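Local coordinates for 70 kDa protein (Xanthomonas sp., PDB 4B2N) that oxidatively cleaves natural rubber (polyisoprene) processively as a dioxygenase carrying two covalently bound c-type hemes, at residues V43-V49 with D410-V416. Numbering follows the deposited sequence.
Sequences VDPRSLV and DPRLKGV
Two 3-10 segments, 45-48 and 411-413, meet through van der Waals contacts of apolar side chains, backbone carbonyls and the Arg-412 side chain, without hydrogen bonds; CA atoms lie 5.8 Å apart for Pro-45/Leu-413 and 6.6 Å for Arg-46/Val-416. Val-43 CG2 lies 4.1 Å from Arg-412 NH1. Asp-44 starts the first turn: its O accepts from Ser-47 N (2.8 Å), its OD1 from Arg-46 N (3.2 Å), an Asx turn, and its OD2 salt-bridges Arg-46 NH2 (2.9 Å). Pro-45 suits the first 3-10 residue, where phi is near -60° and no amide hydrogen is donated; its O accepts from Leu-48 N (2.9 Å), and its CB meets Arg-412 O (3.1 Å) and Val-416 CG2 (4.2 Å). Arg-46 points away, NH1 bonding weakly to the carbonyls of heme-binding Arg-294 and Lys-297. Ser-47 (chi1 p) folds back, OG donating to Asp-44 O (2.6 Å). Leu-48 (mt) sets CD1 over one guanidinium face, 3.6 Å from Arg-412 CZ. Branched, apolar Leu-413 (mt) suits its buried place, CD2 touching Pro-45 O (3.4 Å), Leu-48 CB (4.0 Å) and Val-49 CG2 (3.7 Å), itself 3.9 Å from Val-416 CG1. Asp-410 OD1 accepts from Arg-412 N (2.9 Å), a second Asx turn, its O from Leu-413 N (3.0 Å); its OD2 salt-bridges Arg-412 NH2 (2.9 Å). Gly-415 accommodates the positive phi (75°) of type II turn 413-416, bringing Val-416 round. In each Asp-Pro-Arg, an Asx turn leads into a 3-10 segment; together they join loop 33-87 to loop 403-419, with Arg-46 about 8 Å from a heme c.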
loop_
_atom_site.group_PDB
_atom_site.type_symbol
_atom_site.label_atom_id
_atom_site.label_comp_id
_atom_site.label_asym_id
_atom_site.label_seq_id
_atom_site.Cartn_x
_atom_site.Cartn_y
_atom_site.Cartn_z
ATOM N N VAL A 43 -15.252 19.928 6.158
ATOM C CA VAL A 43 -15.749 18.605 6.521
ATOM C C VAL A 43 -14.916 17.612 5.696
ATOM O O VAL A 43 -14.593 17.867 4.532
ATOM C CB VAL A 43 -17.277 18.465 6.198
ATOM C CG1 VAL A 43 -17.692 17.013 6.149
ATOM C CG2 VAL A 43 -18.151 19.202 7.240
ATOM N N ASP A 44 -14.549 16.491 6.296
ATOM C CA ASP A 44 -13.821 15.426 5.553
ATOM C C ASP A 44 -14.927 14.569 4.985
ATOM O O ASP A 44 -15.611 13.934 5.733
ATOM C CB ASP A 44 -12.988 14.623 6.546
ATOM C CG ASP A 44 -12.428 13.325 5.972
ATOM O OD1 ASP A 44 -12.542 13.119 4.727
ATOM O OD2 ASP A 44 -11.993 12.459 6.802
ATOM N N PRO A 45 -15.143 14.583 3.657
ATOM C CA PRO A 45 -16.311 13.868 3.183
ATOM C C PRO A 45 -16.390 12.364 3.478
ATOM O O PRO A 45 -17.513 11.792 3.498
ATOM C CB PRO A 45 -16.314 14.137 1.677
ATOM C CG PRO A 45 -15.583 15.474 1.574
ATOM C CD PRO A 45 -14.452 15.290 2.568
ATOM N N ARG A 46 -15.221 11.708 3.616
ATOM C CA ARG A 46 -15.176 10.320 4.060
ATOM C C ARG A 46 -15.957 10.136 5.342
ATOM O O ARG A 46 -16.511 9.072 5.545
ATOM C CB ARG A 46 -13.705 9.926 4.315
ATOM C CG ARG A 46 -12.902 10.095 3.031
ATOM C CD ARG A 46 -11.438 9.787 3.240
ATOM N NE ARG A 46 -10.963 10.545 4.420
ATOM C CZ ARG A 46 -9.895 10.234 5.124
ATOM N NH1 ARG A 46 -9.146 9.210 4.746
ATOM N NH2 ARG A 46 -9.672 10.900 6.246
ATOM N N SER A 47 -16.030 11.156 6.199
ATOM C CA SER A 47 -16.597 10.975 7.520
ATOM C C SER A 47 -18.129 11.057 7.380
ATOM O O SER A 47 -18.845 10.689 8.307
ATOM C CB SER A 47 -16.096 12.051 8.497
ATOM O OG SER A 47 -16.598 13.317 8.043
ATOM N N LEU A 48 -18.613 11.452 6.201
ATOM C CA LEU A 48 -20.064 11.504 5.974
ATOM C C LEU A 48 -20.615 10.128 5.635
ATOM O O LEU A 48 -21.855 9.926 5.576
ATOM C CB LEU A 48 -20.411 12.511 4.861
ATOM C CG LEU A 48 -19.979 13.957 5.182
ATOM C CD1 LEU A 48 -20.185 14.749 3.921
ATOM C CD2 LEU A 48 -20.713 14.647 6.329
ATOM N N VAL A 49 -19.730 9.174 5.355
ATOM C CA VAL A 49 -20.189 7.861 4.838
ATOM C C VAL A 49 -20.475 6.916 6.003
ATOM O O VAL A 49 -19.656 6.094 6.397
ATOM C CB VAL A 49 -19.213 7.272 3.810
ATOM C CG1 VAL A 49 -19.726 5.974 3.239
ATOM C CG2 VAL A 49 -18.923 8.322 2.708
ATOM N N ASP A 410 -25.356 13.223 -1.881
ATOM C CA ASP A 410 -24.820 14.461 -1.312
ATOM C C ASP A 410 -23.647 14.887 -2.176
ATOM O O ASP A 410 -22.735 14.078 -2.376
ATOM C CB ASP A 410 -24.409 14.147 0.124
ATOM C CG ASP A 410 -23.829 15.345 0.860
ATOM O OD1 ASP A 410 -23.321 16.326 0.275
ATOM O OD2 ASP A 410 -23.809 15.276 2.088
ATOM N N PRO A 411 -23.657 16.131 -2.718
ATOM C CA PRO A 411 -22.623 16.570 -3.683
ATOM C C PRO A 411 -21.239 16.556 -3.046
ATOM O O PRO A 411 -20.275 16.410 -3.760
ATOM C CB PRO A 411 -23.055 18.010 -4.076
ATOM C CG PRO A 411 -24.446 18.131 -3.566
ATOM C CD PRO A 411 -24.636 17.210 -2.417
ATOM N N ARG A 412 -21.155 16.626 -1.701
ATOM C CA ARG A 412 -19.857 16.566 -0.995
ATOM C C ARG A 412 -19.157 15.202 -1.082
ATOM O O ARG A 412 -17.968 15.099 -0.756
ATOM C CB ARG A 412 -20.010 16.925 0.481
ATOM C CG ARG A 412 -20.428 18.367 0.656
ATOM C CD ARG A 412 -20.711 18.681 2.129
ATOM N NE ARG A 412 -21.786 17.848 2.675
ATOM C CZ ARG A 412 -22.102 17.779 3.954
ATOM N NH1 ARG A 412 -21.439 18.534 4.847
ATOM N NH2 ARG A 412 -23.078 16.974 4.361
ATOM N N LEU A 413 -19.872 14.204 -1.581
ATOM C CA LEU A 413 -19.390 12.829 -1.674
ATOM C C LEU A 413 -18.781 12.523 -3.070
ATOM O O LEU A 413 -18.467 11.367 -3.404
ATOM C CB LEU A 413 -20.522 11.856 -1.320
ATOM C CG LEU A 413 -21.052 11.902 0.107
ATOM C CD1 LEU A 413 -22.181 10.869 0.261
ATOM C CD2 LEU A 413 -19.901 11.478 1.028
ATOM N N LYS A 414 -18.602 13.574 -3.875
ATOM C CA LYS A 414 -18.018 13.422 -5.177
ATOM C C LYS A 414 -16.673 12.736 -5.004
ATOM O O LYS A 414 -15.857 13.169 -4.168
ATOM C CB LYS A 414 -17.761 14.796 -5.745
ATOM C CG LYS A 414 -17.172 14.826 -7.146
ATOM C CD LYS A 414 -17.247 16.249 -7.697
ATOM C CE LYS A 414 -16.604 17.207 -6.706
ATOM N NZ LYS A 414 -15.776 18.096 -7.542
ATOM N N GLY A 415 -16.427 11.706 -5.797
ATOM C CA GLY A 415 -15.130 11.012 -5.761
ATOM C C GLY A 415 -14.831 10.066 -4.584
ATOM O O GLY A 415 -13.839 9.352 -4.618
ATOM N N VAL A 416 -15.707 10.014 -3.584
ATOM C CA VAL A 416 -15.506 9.055 -2.448
ATOM C C VAL A 416 -15.555 7.599 -2.939
ATOM O O VAL A 416 -16.458 7.224 -3.693
ATOM C CB VAL A 416 -16.501 9.265 -1.266
ATOM C CG1 VAL A 416 -16.392 8.151 -0.225
ATOM C CG2 VAL A 416 -16.251 10.607 -0.597
#